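Local coordinates for RNA-binding protein Unr (Drosophila melanogaster, PDB 4QQB), which binds RNA through its canonical cold-shock domains, of which this is the first, and regulates dosage compensation in both males and females, at residues L14-F20 and F31-S35; Q36-N40 and A65-K70. All blocks are in the same frame, centred on the assembly; numbering follows the deposited sequence.

Interaction 1. Residues L14-F20 and F31-S35; sequences LLHSYGF and FFHFS. With nucleotides of chain A.
OP2 of nucleotide C11 is met from both segments: His-33 NE2 donates to it at 3.0 Å, in the imidazole plane, and Ser-17 OG reaches the same atom at a doubtfully short distance. His-33 CG stands anti to the backbone N (chi1 -168°), which carries the ring over the cytosine, whose C5 lies on one imidazole face. His-33 ND1 donates to Ser-35 OG, giving bonds at both nitrogens, which probably hold the ring's rotation and would suit a protonated imidazole; Ser-35 OG also bonds another protein chain's backbone. Two residues earlier on the same strand face, Phe-31 places one face against the adenine of A12, N7 over its centre, and turns its edge toward the face of Phe-20 in an offset edge-to-face pair (planes at 78°). Tyr-18 lies slid apart from Phe-31, its CD2 3.3 Å from Phe-31 CE2, while its hydroxyl hydrogen-bonds N7 of another guanine, not G10. A leucine in place of Tyr-18 would probably leave that other guanine without its mate and Phe-31 without the tyrosine ring beside it. Gly-19 N donates to Phe-32 O at 2.9 Å, and Phe-32 lays a ring face over Gly-19 N. Phe-34 N donates to Ser-17 O at 3.0 Å, and that oxygen lies over one face of the Phe-34 ring. Aromatic residues of the hairpin of strands 18-23 and 29-33, bearing RNP1- and RNP2-type sequences, are the RNA-binding hallmark of cold-shock domains.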
loop_
_atom_site.group_PDB
_atom_site.type_symbol
_atom_site.label_atom_id
_atom_site.label_comp_id
_atom_site.label_asym_id
_atom_site.label_seq_id
_atom_site.Cartn_x
_atom_site.Cartn_y
_atom_site.Cartn_z
ATOM N N LEU E 14 18.931 -5.761 15.647
ATOM C CA LEU E 14 17.970 -6.293 14.686
ATOM C C LEU E 14 16.532 -5.909 15.020
ATOM O O LEU E 14 16.135 -5.898 16.185
ATOM C CB LEU E 14 18.068 -7.811 14.641
ATOM C CG LEU E 14 19.407 -8.374 14.181
ATOM C CD1 LEU E 14 19.407 -9.884 14.339
ATOM C CD2 LEU E 14 19.700 -7.993 12.738
ATOM N N LEU E 15 15.768 -5.590 13.978
ATOM C CA LEU E 15 14.323 -5.416 14.062
ATOM C C LEU E 15 13.682 -6.556 13.268
ATOM O O LEU E 15 14.390 -7.456 12.825
ATOM C CB LEU E 15 13.928 -4.058 13.488
ATOM C CG LEU E 15 14.398 -2.812 14.250
ATOM C CD1 LEU E 15 13.865 -2.805 15.677
ATOM C CD2 LEU E 15 15.913 -2.675 14.238
ATOM N N HIS E 16 12.363 -6.535 13.078
ATOM C CA HIS E 16 11.684 -7.630 12.364
ATOM C C HIS E 16 12.009 -7.666 10.867
ATOM O O HIS E 16 11.859 -8.701 10.226
ATOM C CB HIS E 16 10.163 -7.565 12.550
ATOM C CG HIS E 16 9.730 -7.567 13.981
ATOM N ND1 HIS E 16 8.645 -6.844 14.430
ATOM C CD2 HIS E 16 10.249 -8.182 15.070
ATOM C CE1 HIS E 16 8.510 -7.022 15.734
ATOM N NE2 HIS E 16 9.471 -7.829 16.147
ATOM N N SER E 17 12.442 -6.535 10.319
ATOM C CA SER E 17 12.641 -6.402 8.882
ATOM C C SER E 17 14.002 -5.844 8.450
ATOM O O SER E 17 14.413 -6.016 7.303
ATOM C CB SER E 17 11.552 -5.500 8.337
ATOM O OG SER E 17 11.465 -5.637 6.941
ATOM N N TYR E 18 14.693 -5.162 9.350
ATOM C CA TYR E 18 15.964 -4.546 9.016
ATOM C C TYR E 18 16.870 -4.637 10.219
ATOM O O TYR E 18 16.462 -5.114 11.277
ATOM C CB TYR E 18 15.757 -3.084 8.601
ATOM C CG TYR E 18 14.940 -2.251 9.574
ATOM C CD1 TYR E 18 13.550 -2.281 9.549
ATOM C CD2 TYR E 18 15.558 -1.424 10.507
ATOM C CE1 TYR E 18 12.801 -1.521 10.428
ATOM C CE2 TYR E 18 14.816 -0.658 11.388
ATOM C CZ TYR E 18 13.439 -0.711 11.345
ATOM O OH TYR E 18 12.694 0.046 12.220
ATOM N N GLY E 19 18.106 -4.187 10.051
ATOM C CA GLY E 19 19.065 -4.196 11.141
ATOM C C GLY E 19 20.134 -3.142 10.980
ATOM O O GLY E 19 20.109 -2.341 10.036
ATOM N N PHE E 20 21.076 -3.144 11.918
ATOM C CA PHE E 20 22.188 -2.219 11.872
ATOM C C PHE E 20 23.497 -2.944 12.119
ATOM O O PHE E 20 23.556 -3.900 12.890
ATOM C CB PHE E 20 21.976 -1.096 12.872
ATOM C CG PHE E 20 20.783 -0.245 12.562
ATOM C CD1 PHE E 20 19.519 -0.612 13.004
ATOM C CD2 PHE E 20 20.918 0.910 11.814
ATOM C CE1 PHE E 20 18.414 0.163 12.718
ATOM C CE2 PHE E 20 19.819 1.694 11.524
ATOM C CZ PHE E 20 18.564 1.319 11.975
ATOM N N PHE E 31 22.627 0.921 8.120
ATOM C CA PHE E 31 21.317 0.294 8.014
ATOM C C PHE E 31 21.389 -0.801 6.951
ATOM O O PHE E 31 22.176 -0.710 6.012
ATOM C CB PHE E 31 20.287 1.365 7.610
ATOM C CG PHE E 31 18.924 0.823 7.273
ATOM C CD1 PHE E 31 18.639 0.366 5.993
ATOM C CD2 PHE E 31 17.920 0.784 8.232
ATOM C CE1 PHE E 31 17.385 -0.136 5.683
ATOM C CE2 PHE E 31 16.667 0.286 7.926
ATOM C CZ PHE E 31 16.399 -0.174 6.650
ATOM N N PHE E 32 20.572 -1.835 7.099
ATOM C CA PHE E 32 20.402 -2.819 6.035
ATOM C C PHE E 32 19.041 -3.484 6.141
ATOM O O PHE E 32 18.575 -3.777 7.240
ATOM C CB PHE E 32 21.522 -3.870 6.066
ATOM C CG PHE E 32 21.309 -4.967 7.070
ATOM C CD1 PHE E 32 21.776 -4.838 8.367
ATOM C CD2 PHE E 32 20.644 -6.136 6.714
ATOM C CE1 PHE E 32 21.587 -5.853 9.291
ATOM C CE2 PHE E 32 20.442 -7.151 7.634
ATOM C CZ PHE E 32 20.916 -7.008 8.924
ATOM N N HIS E 33 18.411 -3.717 4.996
ATOM C CA HIS E 33 17.111 -4.375 4.945
ATOM C C HIS E 33 17.300 -5.871 4.677
ATOM O O HIS E 33 18.234 -6.270 3.982
ATOM C CB HIS E 33 16.246 -3.734 3.855
ATOM C CG HIS E 33 14.807 -4.144 3.909
ATOM N ND1 HIS E 33 14.176 -4.788 2.869
ATOM C CD2 HIS E 33 13.879 -4.013 4.886
ATOM C CE1 HIS E 33 12.921 -5.034 3.200
ATOM N NE2 HIS E 33 12.713 -4.567 4.416
ATOM N N PHE E 34 16.406 -6.698 5.214
ATOM C CA PHE E 34 16.527 -8.150 5.056
ATOM C C PHE E 34 16.431 -8.628 3.601
ATOM O O PHE E 34 16.791 -9.767 3.303
ATOM C CB PHE E 34 15.523 -8.890 5.952
ATOM C CG PHE E 34 15.791 -8.737 7.433
ATOM C CD1 PHE E 34 16.990 -8.184 7.908
ATOM C CD2 PHE E 34 14.850 -9.170 8.361
ATOM C CE1 PHE E 34 17.224 -8.056 9.267
ATOM C CE2 PHE E 34 15.081 -9.039 9.721
ATOM C CZ PHE E 34 16.269 -8.483 10.174
ATOM N N SER E 35 15.958 -7.760 2.709
ATOM C CA SER E 35 16.085 -7.977 1.271
ATOM C C SER E 35 17.530 -8.221 0.860
ATOM O O SER E 35 17.789 -8.985 -0.062
ATOM C CB SER E 35 15.576 -6.763 0.500
ATOM O OG SER E 35 14.224 -6.504 0.804
ATOM P P G A 10 6.982 -8.190 8.111
ATOM O OP1 G A 10 8.261 -8.478 8.823
ATOM O OP2 G A 10 5.682 -8.437 8.793
ATOM O "O5'" G A 10 6.981 -6.670 7.627
ATOM C "C5'" G A 10 7.967 -5.721 8.087
ATOM C "C4'" G A 10 7.358 -4.343 8.182
ATOM O "O4'" G A 10 6.861 -4.134 9.532
ATOM C "C3'" G A 10 8.309 -3.190 7.889
ATOM O "O3'" G A 10 8.140 -2.728 6.561
ATOM C "C2'" G A 10 7.879 -2.112 8.874
ATOM O "O2'" G A 10 6.846 -1.296 8.360
ATOM C "C1'" G A 10 7.407 -2.944 10.065
ATOM N N9 G A 10 8.455 -3.296 11.023
ATOM C C8 G A 10 9.766 -3.601 10.748
ATOM N N7 G A 10 10.465 -3.871 11.816
ATOM C C5 G A 10 9.563 -3.735 12.861
ATOM C C6 G A 10 9.746 -3.901 14.259
ATOM O O6 G A 10 10.773 -4.220 14.869
ATOM N N1 G A 10 8.567 -3.663 14.960
ATOM C C2 G A 10 7.368 -3.310 14.391
ATOM N N2 G A 10 6.344 -3.123 15.237
ATOM N N3 G A 10 7.185 -3.152 13.089
ATOM C C4 G A 10 8.317 -3.379 12.390
ATOM P P C A 11 9.348 -2.808 5.535
ATOM O OP1 C A 11 8.775 -2.910 4.179
ATOM O OP2 C A 11 10.278 -3.851 6.008
ATOM O "O5'" C A 11 10.039 -1.379 5.668
ATOM C "C5'" C A 11 10.844 -1.046 6.810
ATOM C "C4'" C A 11 11.952 -0.102 6.410
ATOM O "O4'" C A 11 12.819 -0.748 5.437
ATOM C "C3'" C A 11 11.497 1.202 5.761
ATOM O "O3'" C A 11 12.279 2.289 6.241
ATOM C "C2'" C A 11 11.767 0.962 4.280
ATOM O "O2'" C A 11 11.951 2.156 3.553
ATOM C "C1'" C A 11 13.043 0.131 4.353
ATOM N N1 C A 11 13.316 -0.669 3.148
ATOM C C2 C A 11 14.477 -0.418 2.400
ATOM O O2 C A 11 15.248 0.482 2.766
ATOM N N3 C A 11 14.724 -1.159 1.296
ATOM C C4 C A 11 13.871 -2.121 0.934
ATOM N N4 C A 11 14.154 -2.827 -0.162
ATOM C C5 C A 11 12.684 -2.394 1.675
ATOM C C6 C A 11 12.451 -1.656 2.768
ATOM P P A A 12 11.653 3.345 7.262
ATOM O OP1 A A 12 10.344 2.806 7.748
ATOM O OP2 A A 12 11.707 4.678 6.620
ATOM O "O5'" A A 12 12.737 3.382 8.429
ATOM C "C5'" A A 12 12.509 2.725 9.689
ATOM C "C4'" A A 12 13.587 3.107 10.668
ATOM O "O4'" A A 12 14.877 2.828 10.066
ATOM C "C3'" A A 12 13.617 4.584 11.064
ATOM O "O3'" A A 12 13.990 4.751 12.430
ATOM C "C2'" A A 12 14.659 5.169 10.115
ATOM O "O2'" A A 12 15.339 6.308 10.596
ATOM C "C1'" A A 12 15.646 4.015 10.009
ATOM N N9 A A 12 16.426 3.998 8.773
ATOM C C8 A A 12 16.010 3.630 7.519
ATOM N N7 A A 12 16.956 3.683 6.613
ATOM C C5 A A 12 18.069 4.113 7.318
ATOM C C6 A A 12 19.395 4.373 6.927
ATOM N N6 A A 12 19.839 4.233 5.676
ATOM N N1 A A 12 20.261 4.784 7.879
ATOM C C2 A A 12 19.813 4.930 9.133
ATOM N N3 A A 12 18.592 4.718 9.622
ATOM C C4 A A 12 17.759 4.306 8.652
#

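Interaction 2. Residues Q36-N40 and A65-K70; sequences QFSGN and ASQVSK
The Phe-37 ring has Val-68 CG1 at its edge, in the ring plane and 4.0 Å from CD1, while at the far end Lys-70 CD comes obliquely to CZ at 3.5 Å. Both side chains cross the phenylalanine at about a right angle. The first torsion of Phe-37 is near trans (chi1 -168°), which swings the ring alongside the strand from Val-68 to Lys-70; Leu-44 packs against it too. The amide of Gln-36 is used differently: its OE1 accepts Gln-67 N at 3.3 Å from above the carboxamide plane, and it also lies beside Ser-66 CB, at the place where the 63-70 strand turns its corner. One residue on, Val-68 N donates to Gln-36 O at 2.7 Å. Val-68 O receives the CA-H of Phe-37 and, weakly, the N-H of Ser-38, so the loop follows the strand by a few uneven backbone bonds. The Val-68 side chain meanwhile packs on Val-50 and Phe-52 of the adjoining strand. Lys-70 bends at chi2 and chi4, bringing NZ to Asn-40 OD1 at 3.0 Å, with the nitrogen tilted 27° from the amide plane. The chemistry is thus graded: a backbone and amide grip at the strand corner, an apolar middle around Phe-37, and a lysine held by a neutral amide, so this bond is a charge-to-dipole hydrogen bond and not a salt bridge.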
loop_
_atom_site.group_PDB
_atom_site.type_symbol
_atom_site.label_atom_id
_atom_site.label_comp_id
_atom_site.label_asym_id
_atom_site.label_seq_id
_atom_site.Cartn_x
_atom_site.Cartn_y
_atom_site.Cartn_z
ATOM N N GLN E 36 18.464 -7.558 1.530
ATOM C CA GLN E 36 19.882 -7.701 1.214
ATOM C C GLN E 36 20.579 -8.893 1.856
ATOM O O GLN E 36 21.744 -9.153 1.543
ATOM C CB GLN E 36 20.626 -6.425 1.606
ATOM C CG GLN E 36 20.147 -5.193 0.871
ATOM C CD GLN E 36 20.149 -5.395 -0.625
ATOM O OE1 GLN E 36 21.089 -5.000 -1.313
ATOM N NE2 GLN E 36 19.104 -6.038 -1.135
ATOM N N PHE E 37 19.889 -9.610 2.743
ATOM C CA PHE E 37 20.484 -10.755 3.429
ATOM C C PHE E 37 20.233 -12.067 2.694
ATOM O O PHE E 37 19.193 -12.239 2.064
ATOM C CB PHE E 37 19.951 -10.864 4.848
ATOM C CG PHE E 37 20.723 -11.826 5.698
ATOM C CD1 PHE E 37 22.000 -11.504 6.133
ATOM C CD2 PHE E 37 20.186 -13.059 6.048
ATOM C CE1 PHE E 37 22.724 -12.388 6.912
ATOM C CE2 PHE E 37 20.906 -13.947 6.827
ATOM C CZ PHE E 37 22.178 -13.611 7.258
ATOM N N SER E 38 21.190 -12.989 2.804
ATOM C CA SER E 38 21.131 -14.292 2.130
ATOM C C SER E 38 20.869 -15.458 3.102
ATOM O O SER E 38 21.611 -15.657 4.070
ATOM C CB SER E 38 22.440 -14.535 1.380
ATOM O OG SER E 38 22.797 -13.401 0.610
ATOM N N GLY E 39 19.804 -16.217 2.839
ATOM C CA GLY E 39 19.503 -17.436 3.590
ATOM C C GLY E 39 19.101 -17.238 5.042
ATOM O O GLY E 39 18.989 -16.113 5.521
ATOM N N ASN E 40 18.889 -18.361 5.725
ATOM C CA ASN E 40 18.479 -18.424 7.140
ATOM C C ASN E 40 18.622 -17.138 7.967
ATOM O O ASN E 40 19.648 -16.897 8.608
ATOM C CB ASN E 40 19.197 -19.592 7.847
ATOM C CG ASN E 40 20.686 -19.664 7.517
ATOM O OD1 ASN E 40 21.252 -18.748 6.917
ATOM N ND2 ASN E 40 21.325 -20.764 7.912
ATOM N N ALA E 65 23.972 -0.737 3.668
ATOM C CA ALA E 65 24.806 -1.897 3.421
ATOM C C ALA E 65 24.026 -2.862 2.552
ATOM O O ALA E 65 22.907 -3.250 2.894
ATOM C CB ALA E 65 25.181 -2.559 4.730
ATOM N N SER E 66 24.630 -3.254 1.435
ATOM C CA SER E 66 23.956 -4.048 0.418
ATOM C C SER E 66 24.636 -5.396 0.243
ATOM O O SER E 66 25.836 -5.541 0.501
ATOM C CB SER E 66 23.977 -3.294 -0.912
ATOM O OG SER E 66 23.588 -1.940 -0.738
ATOM N N GLN E 67 23.859 -6.376 -0.206
ATOM C CA GLN E 67 24.382 -7.706 -0.479
ATOM C C GLN E 67 25.097 -8.220 0.763
ATOM O O GLN E 67 26.312 -8.414 0.771
ATOM C CB GLN E 67 25.328 -7.654 -1.685
ATOM C CG GLN E 67 25.360 -8.925 -2.517
ATOM C CD GLN E 67 24.296 -8.937 -3.596
ATOM O OE1 GLN E 67 24.590 -8.722 -4.772
ATOM N NE2 GLN E 67 23.050 -9.173 -3.200
ATOM N N VAL E 68 24.325 -8.404 1.824
ATOM C CA VAL E 68 24.862 -8.818 3.117
ATOM C C VAL E 68 24.791 -10.337 3.253
ATOM O O VAL E 68 23.758 -10.944 2.961
ATOM C CB VAL E 68 24.086 -8.164 4.280
ATOM C CG1 VAL E 68 24.645 -8.607 5.622
ATOM C CG2 VAL E 68 24.137 -6.649 4.168
ATOM N N SER E 69 25.897 -10.938 3.688
ATOM C CA SER E 69 25.942 -12.363 4.028
ATOM C C SER E 69 26.773 -12.549 5.288
ATOM O O SER E 69 27.565 -11.673 5.644
ATOM C CB SER E 69 26.543 -13.182 2.883
ATOM O OG SER E 69 27.887 -12.802 2.630
ATOM N N LYS E 70 26.586 -13.686 5.958
ATOM C CA LYS E 70 27.365 -14.021 7.155
ATOM C C LYS E 70 28.542 -14.922 6.783
ATOM O O LYS E 70 28.570 -15.498 5.694
ATOM C CB LYS E 70 26.487 -14.686 8.234
ATOM C CG LYS E 70 26.034 -16.119 7.945
ATOM C CD LYS E 70 24.589 -16.203 7.466
ATOM C CE LYS E 70 24.276 -17.537 6.794
ATOM N NZ LYS E 70 24.142 -18.671 7.755
#

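In the fold
Interactions 1 and 2 follow one another along the chain: Ser-35 ends one and Gln-36 begins the other, and their centres lie 10 Å apart. They also touch across space. Phe-31 O and Ala-65 N, 3.0 Å apart, probably form a hydrogen bond that joins strands 29-33 and 63-70, and Phe-32 CB packs 4.3 Å from Val-68 CG2. Phe-31 and Phe-32 therefore divide the labour: the first turns its ring to the nucleotides, the second points to the opposite face of the strand, toward the interior beside Val-68. Interaction 1 supplies the RNA-binding surface; interaction 2 does not reach the RNA closely, its nearest atom lying about 6 Å from it, and joins the following loop to the last strand.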